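Putative beta-glucosidase (Bifidobacterium adolescentis, PDB 5WAB) hydrolyses beta-glucosidic linkages as a family 3 glycoside hydrolase and may also remove the terminal arabinopyranose of ginsenoside Rb2. Local coordinates at residues E96-K101 and R289-I294; V558-A563 and T662-G667; T565-A570 and T619-E624. One frame throughout, in Å; residues are numbered along the deposited sequence.

How the contacts relate
Contact 1 ties two helix ends in the TIM-barrel part. Contacts 2 and 3 belong to the beta sandwich of the fibronectin type III-like domain. Contact 1 is far from both: its centre is about 48 Å from that of contact 2 and about 41 Å from that of contact 3. Contacts 2 and 3 have centres about 11 Å apart and both reach one sheet, in which strands 551-560 and 566-574 are neighbours; contact 2 also reaches the second sheet. Ala559 O and His567 N, 2.6 Å apart, probably form a hydrogen bond. Contact 1 sits where strand 102-106 begins, whereas family 3 barrels carry their active site at the C-terminal ends of the strands.

Contact 1 (E96-K101 and R289-I294); sequences ECIQEK and RSAMSI
The last turn of helix 83-99 meets the last turn of helix 271-292. Packing is closest around Ile98, Ala291 and Met292. Ile98 brings both branches to the other helix end. Ile98 CG1 lies 4.1 Å from Ala291 CB. CG2 of Ile98, anti to the backbone N, touches Ala291 O at 3.7 Å. The Ile98 and Ile294 side chains cross obliquely, with Ile98 CG2 3.9 Å from Ile294 CD1. Met292 is buried, its chain bent at chi2 and chi3. Its sulfur and methyl lie against backbone atoms of the other segment, with Met292 SD 3.6 Å from Lys101 C and CE turned towards Cys97 O.

The outer side is looser and polar. Lys101 follows the helix end with left-handed backbone angles. Its side chain bends twice and carries the ammonium across to the carbonyls at the other helix end. NZ of Lys101 donates to Met292 O at 2.9 Å. The bond is not aligned with a lone pair, because NZ stands 59° out of the carbonyl plane. Ile294 O is also close, 2.8 Å from Lys101 NZ. The positive charge is thus placed where the dipole of helix 271-292 would probably favour it. A water joins the two segments beside it, donating to Ile294 O at 3.1 Å and weakly to Ile98 O. Lys101 and Ile294 are both exposed, so solvent reaches this side.

Inward, the contact rests on strand 102-106 of the parallel barrel sheet. Cys97 packs on Val102 and Ile105, and Met292 packs on Ala103 and on Tyr40. The turn at Lys101 links helix 83-99 directly to that strand, so the end of helix 271-292 is held against a helix-to-strand connection of the barrel.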
# COMPACT_ATOMS: atom_id res chain seq x y z
N GLU A 96 -8.25 15.46 12.48
CA GLU A 96 -9.65 15.05 12.59
C GLU A 96 -9.84 14.13 13.80
O GLU A 96 -10.86 14.22 14.49
CB GLU A 96 -10.11 14.38 11.30
CG GLU A 96 -9.87 15.23 10.07
CD GLU A 96 -10.64 14.76 8.84
OE1 GLU A 96 -11.34 13.73 8.91
OE2 GLU A 96 -10.54 15.44 7.80
N CYS A 97 -8.85 13.28 14.08
CA CYS A 97 -8.91 12.46 15.28
C CYS A 97 -8.91 13.32 16.54
O CYS A 97 -9.60 13.00 17.51
CB CYS A 97 -7.74 11.48 15.33
SG CYS A 97 -7.77 10.15 14.11
N ILE A 98 -8.14 14.41 16.52
CA ILE A 98 -8.05 15.28 17.70
C ILE A 98 -9.39 15.95 17.97
O ILE A 98 -9.79 16.13 19.13
CB ILE A 98 -6.91 16.29 17.52
CG1 ILE A 98 -5.56 15.56 17.53
CG2 ILE A 98 -6.93 17.33 18.64
CD1 ILE A 98 -4.39 16.43 17.15
N GLN A 99 -10.11 16.34 16.91
CA GLN A 99 -11.45 16.88 17.09
C GLN A 99 -12.40 15.84 17.68
O GLN A 99 -13.21 16.15 18.55
CB GLN A 99 -12.00 17.40 15.76
CG GLN A 99 -13.50 17.71 15.77
CD GLN A 99 -14.00 18.21 14.42
OE1 GLN A 99 -13.49 19.19 13.88
NE2 GLN A 99 -15.01 17.53 13.87
N GLU A 100 -12.29 14.59 17.23
CA GLU A 100 -13.27 13.56 17.56
C GLU A 100 -12.83 12.67 18.71
O GLU A 100 -13.46 11.64 18.96
CB GLU A 100 -13.56 12.71 16.32
CG GLU A 100 -14.22 13.48 15.20
CD GLU A 100 -15.59 13.99 15.58
OE1 GLU A 100 -16.37 13.20 16.15
OE2 GLU A 100 -15.88 15.18 15.33
N LYS A 101 -11.78 13.06 19.43
CA LYS A 101 -11.30 12.35 20.62
C LYS A 101 -10.98 10.89 20.30
O LYS A 101 -11.41 9.97 20.99
CB LYS A 101 -12.33 12.44 21.76
CG LYS A 101 -12.95 13.82 21.94
CD LYS A 101 -11.93 14.94 22.09
CE LYS A 101 -11.22 14.92 23.42
NZ LYS A 101 -10.36 16.14 23.54
N ARG A 289 -1.95 11.16 25.36
CA ARG A 289 -2.69 11.93 26.36
C ARG A 289 -2.82 13.39 25.96
O ARG A 289 -3.90 13.98 26.04
CB ARG A 289 -1.99 11.82 27.72
CG ARG A 289 -2.72 12.51 28.87
CD ARG A 289 -1.95 12.38 30.18
NE ARG A 289 -1.74 10.99 30.55
CZ ARG A 289 -2.59 10.27 31.27
NH1 ARG A 289 -3.71 10.81 31.73
NH2 ARG A 289 -2.32 9.00 31.54
N SER A 290 -1.71 14.00 25.52
CA SER A 290 -1.73 15.42 25.19
C SER A 290 -2.75 15.73 24.11
O SER A 290 -3.55 16.66 24.25
CB SER A 290 -0.33 15.87 24.77
OG SER A 290 -0.23 17.28 24.82
N ALA A 291 -2.74 14.97 23.02
CA ALA A 291 -3.67 15.25 21.93
C ALA A 291 -5.12 15.06 22.36
O ALA A 291 -6.00 15.77 21.87
CB ALA A 291 -3.35 14.37 20.72
N MET A 292 -5.38 14.13 23.28
CA MET A 292 -6.74 13.92 23.75
C MET A 292 -7.16 14.90 24.84
O MET A 292 -8.33 14.90 25.23
CB MET A 292 -6.92 12.48 24.26
CG MET A 292 -6.68 11.38 23.22
SD MET A 292 -7.81 11.39 21.82
CE MET A 292 -6.84 12.20 20.55
N SER A 293 -6.24 15.72 25.33
CA SER A 293 -6.61 16.76 26.29
C SER A 293 -6.91 18.09 25.62
O SER A 293 -7.29 19.04 26.32
CB SER A 293 -5.49 16.93 27.32
OG SER A 293 -5.30 15.73 28.05
N ILE A 294 -6.78 18.19 24.30
CA ILE A 294 -7.12 19.41 23.58
C ILE A 294 -8.63 19.56 23.55
O ILE A 294 -9.35 18.69 23.04
CB ILE A 294 -6.54 19.38 22.16
CG1 ILE A 294 -5.01 19.35 22.19
CG2 ILE A 294 -7.05 20.57 21.35
CD1 ILE A 294 -4.38 19.35 20.81
O HOH W 1 -11.06 18.94 20.47

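Contact 2 (V558-A563 and T662-G667); sequences VAKTGA and TLDGDG
The chain from Lys560 to Ala563 runs within 22° of the direction of Thr662 to Gly665, and the two draw together until the CA atoms of Ala563 and Asp664 are 5.5 Å apart. One backbone bond joins them there. Asp664 N donates to Ala563 O at 3.0 Å, almost straight at 169° and nearly along the C=O axis.

Lys560 carries the polar side-chain contact. Its CG is anti to the backbone N and the rest of the chain is fully extended, so NZ reaches across to strand 654-663. There NZ of Lys560 has two acceptors. Lys560 NZ donates to Thr662 O at 2.6 Å, in the carbonyl plane. Lys560 NZ also forms a salt bridge with Asp664 OD1 at 2.8 Å, approaching from above the carboxylate plane. The other oxygen, Asp664 OD2, lies against the methyl of Ala563, 3.4 Å from Ala563 CB. Leu663 is buried and packs on Phe627, Tyr644 and Asn564.

Strands 551-560 and 654-663 are edge strands of the two sheets of the sandwich, and the contact joins these sheets where both strands end. The bonds are polar and lie at the surface. Water and ions would probably weaken the salt bridge, so the backbone bond and the Thr662 carbonyl are likely to share the work of holding the ends together.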
# COMPACT_ATOMS: atom_id res chain seq x y z
N VAL A 558 27.09 6.49 -10.93
CA VAL A 558 27.00 5.62 -9.77
C VAL A 558 28.42 5.45 -9.23
O VAL A 558 29.34 5.10 -9.98
CB VAL A 558 26.36 4.27 -10.13
CG1 VAL A 558 26.20 3.41 -8.89
CG2 VAL A 558 25.01 4.49 -10.81
N ALA A 559 28.60 5.70 -7.94
CA ALA A 559 29.91 5.64 -7.31
C ALA A 559 29.84 4.78 -6.06
O ALA A 559 28.88 4.86 -5.28
CB ALA A 559 30.42 7.04 -6.97
N LYS A 560 30.86 3.95 -5.88
CA LYS A 560 30.98 3.14 -4.68
C LYS A 560 31.40 4.01 -3.50
O LYS A 560 32.30 4.85 -3.63
CB LYS A 560 31.98 2.02 -4.93
CG LYS A 560 32.08 0.94 -3.86
CD LYS A 560 33.02 -0.16 -4.35
CE LYS A 560 33.15 -1.30 -3.35
NZ LYS A 560 34.04 -2.38 -3.86
N THR A 561 30.71 3.85 -2.36
CA THR A 561 30.98 4.67 -1.18
C THR A 561 31.45 3.86 0.02
O THR A 561 31.57 4.41 1.12
CB THR A 561 29.73 5.48 -0.80
OG1 THR A 561 28.63 4.60 -0.56
CG2 THR A 561 29.39 6.46 -1.91
N GLY A 562 31.70 2.57 -0.15
CA GLY A 562 32.14 1.74 0.95
C GLY A 562 32.42 0.34 0.46
O GLY A 562 32.44 0.08 -0.74
N ALA A 563 32.67 -0.56 1.41
CA ALA A 563 32.90 -1.96 1.04
C ALA A 563 31.69 -2.54 0.31
O ALA A 563 31.85 -3.35 -0.61
CB ALA A 563 33.22 -2.78 2.28
N THR A 662 31.05 -2.93 -8.34
CA THR A 662 31.59 -4.17 -7.81
C THR A 662 31.74 -4.03 -6.30
O THR A 662 32.45 -3.14 -5.82
CB THR A 662 32.94 -4.49 -8.47
OG1 THR A 662 32.77 -4.50 -9.89
CG2 THR A 662 33.44 -5.85 -8.02
N LEU A 663 31.06 -4.89 -5.55
CA LEU A 663 31.09 -4.85 -4.10
C LEU A 663 32.00 -5.94 -3.55
O LEU A 663 32.30 -6.93 -4.21
CB LEU A 663 29.68 -5.01 -3.53
CG LEU A 663 28.65 -4.02 -4.07
CD1 LEU A 663 27.34 -4.21 -3.33
CD2 LEU A 663 29.14 -2.59 -3.96
N ASP A 664 32.46 -5.74 -2.30
CA ASP A 664 33.41 -6.66 -1.69
C ASP A 664 32.75 -7.88 -1.05
O ASP A 664 33.43 -8.89 -0.85
CB ASP A 664 34.24 -5.96 -0.60
CG ASP A 664 34.89 -4.69 -1.08
OD1 ASP A 664 35.00 -4.49 -2.31
OD2 ASP A 664 35.31 -3.89 -0.21
N GLY A 665 31.46 -7.82 -0.75
CA GLY A 665 30.87 -8.82 0.12
C GLY A 665 31.05 -8.47 1.59
O GLY A 665 32.00 -7.80 1.99
N ASP A 666 30.12 -8.96 2.41
CA ASP A 666 30.10 -8.59 3.82
C ASP A 666 31.00 -9.44 4.70
O ASP A 666 31.02 -9.24 5.91
CB ASP A 666 28.66 -8.62 4.36
CG ASP A 666 27.98 -9.95 4.17
OD1 ASP A 666 28.68 -10.98 4.04
OD2 ASP A 666 26.74 -9.98 4.15
N GLY A 667 31.71 -10.41 4.12
CA GLY A 667 32.69 -11.16 4.88
C GLY A 667 32.14 -12.23 5.80
O GLY A 667 32.94 -12.84 6.52

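Contact 3 (T565-A570 and T619-E624); sequences TAHVTA and TFDLDE
Strands 566-570 and 619-622 are antiparallel neighbours, with N-to-C directions 166° apart. Thr565 comes first, just ahead of the regular pairing. The methyl Thr565 CG2 rests on Glu624 CG at 3.8 Å, while the Thr565 hydroxyl is bonded to that of Thr561. Ala566 then forms a hydrogen-bonded pair with Leu622. Ala566 N donates to Leu622 O at 3.2 Å, and Leu622 N returns a bond to Ala566 O at 3.1 Å.

His567 lies on the opposite face, in a non-hydrogen-bonded pair with Asp621. Its CG is anti to the backbone N (chi1 -179°), which lays the ring across the neighbouring strand. Asp621 OD1 meets the ring edge in its plane, 3.0 Å from His567 CD2, with ring and carboxylate planes 53° apart. Further along, NE2 of His567 lies 3.4 Å from Thr619 CB. An alanine here would remove the ring that lies across to Asp621 and Thr619, and would probably loosen the packing on this face while the backbone pairing stays.

Val568 turns inward again and pairs with Phe620. Val568 N donates to Phe620 O at 2.8 Å, and Phe620 N donates back to Val568 O. Val568 CG2 touches Leu622 CD1 at 3.7 Å, and its CB lies at the edge of the Phe620 ring. Thr569 and Thr619 end the walk side by side, methyl against methyl.

The two faces differ in chemistry. Ala566, Val568, Phe620 and Leu622 are buried against the second sheet of the sandwich, where Phe620 meets Val584 and Val586, and Val568 meets Val646 and Val648. His567, Asp621, Thr569 and Thr619 lie on the other, more polar face. The nearby carboxylate of Asp621 would probably favour a protonated His567.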
# COMPACT_ATOMS: atom_id res chain seq x y z
N THR A 565 28.54 -0.42 -0.33
CA THR A 565 27.56 0.64 -0.53
C THR A 565 27.92 1.44 -1.78
O THR A 565 29.09 1.52 -2.17
CB THR A 565 27.45 1.59 0.66
OG1 THR A 565 28.73 2.19 0.92
CG2 THR A 565 26.95 0.85 1.90
N ALA A 566 26.90 2.06 -2.36
CA ALA A 566 27.08 2.85 -3.56
C ALA A 566 26.20 4.09 -3.47
O ALA A 566 25.33 4.20 -2.61
CB ALA A 566 26.75 2.04 -4.82
N HIS A 567 26.43 5.02 -4.39
CA HIS A 567 25.69 6.28 -4.42
C HIS A 567 25.37 6.62 -5.87
O HIS A 567 26.23 6.53 -6.74
CB HIS A 567 26.50 7.41 -3.77
CG HIS A 567 25.79 8.72 -3.76
ND1 HIS A 567 26.12 9.75 -4.61
CD2 HIS A 567 24.76 9.17 -3.01
CE1 HIS A 567 25.33 10.78 -4.38
NE2 HIS A 567 24.49 10.46 -3.41
N VAL A 568 24.14 7.06 -6.10
CA VAL A 568 23.64 7.31 -7.45
C VAL A 568 23.42 8.80 -7.63
O VAL A 568 22.85 9.47 -6.76
CB VAL A 568 22.33 6.55 -7.72
CG1 VAL A 568 21.96 6.70 -9.18
CG2 VAL A 568 22.51 5.11 -7.36
N THR A 569 23.84 9.32 -8.77
CA THR A 569 23.64 10.72 -9.09
C THR A 569 23.09 10.80 -10.51
O THR A 569 23.62 10.13 -11.40
CB THR A 569 24.97 11.45 -8.96
OG1 THR A 569 25.57 11.03 -7.72
CG2 THR A 569 24.80 13.00 -8.96
N ALA A 570 22.03 11.58 -10.71
CA ALA A 570 21.40 11.71 -12.02
C ALA A 570 20.71 13.06 -12.16
O ALA A 570 20.33 13.69 -11.18
CB ALA A 570 20.40 10.58 -12.25
N THR A 619 19.78 12.55 -6.11
CA THR A 619 20.72 11.54 -5.66
C THR A 619 19.98 10.42 -4.94
O THR A 619 18.91 10.62 -4.36
CB THR A 619 21.80 12.11 -4.73
OG1 THR A 619 21.19 12.70 -3.58
CG2 THR A 619 22.63 13.17 -5.45
N PHE A 620 20.58 9.23 -4.97
CA PHE A 620 20.05 8.05 -4.29
C PHE A 620 21.17 7.41 -3.49
O PHE A 620 22.26 7.17 -4.03
CB PHE A 620 19.48 7.04 -5.29
CG PHE A 620 18.42 7.59 -6.21
CD1 PHE A 620 17.07 7.50 -5.89
CD2 PHE A 620 18.77 8.18 -7.42
CE1 PHE A 620 16.10 8.00 -6.74
CE2 PHE A 620 17.80 8.68 -8.27
CZ PHE A 620 16.46 8.59 -7.93
N ASP A 621 20.91 7.14 -2.21
CA ASP A 621 21.80 6.33 -1.39
C ASP A 621 21.38 4.87 -1.50
O ASP A 621 20.19 4.55 -1.38
CB ASP A 621 21.76 6.78 0.07
CG ASP A 621 22.62 8.01 0.33
OD1 ASP A 621 23.60 8.23 -0.41
OD2 ASP A 621 22.31 8.76 1.28
N LEU A 622 22.34 3.99 -1.73
CA LEU A 622 22.10 2.55 -1.81
C LEU A 622 22.91 1.89 -0.69
O LEU A 622 24.11 1.66 -0.84
CB LEU A 622 22.50 1.99 -3.17
CG LEU A 622 21.67 2.46 -4.37
CD1 LEU A 622 22.18 1.86 -5.68
CD2 LEU A 622 20.20 2.10 -4.16
N ASP A 623 22.25 1.59 0.43
CA ASP A 623 22.95 0.98 1.55
C ASP A 623 23.20 -0.50 1.26
O ASP A 623 22.89 -1.01 0.18
CB ASP A 623 22.16 1.17 2.84
CG ASP A 623 20.75 0.57 2.77
OD1 ASP A 623 20.46 -0.22 1.85
OD2 ASP A 623 19.93 0.89 3.66
N GLU A 624 23.76 -1.19 2.25
CA GLU A 624 24.07 -2.61 2.06
C GLU A 624 22.80 -3.43 1.80
O GLU A 624 22.86 -4.43 1.08
CB GLU A 624 24.82 -3.15 3.27
CG GLU A 624 26.17 -2.50 3.47
CD GLU A 624 26.94 -3.11 4.63
OE1 GLU A 624 26.37 -3.96 5.34
OE2 GLU A 624 28.12 -2.74 4.83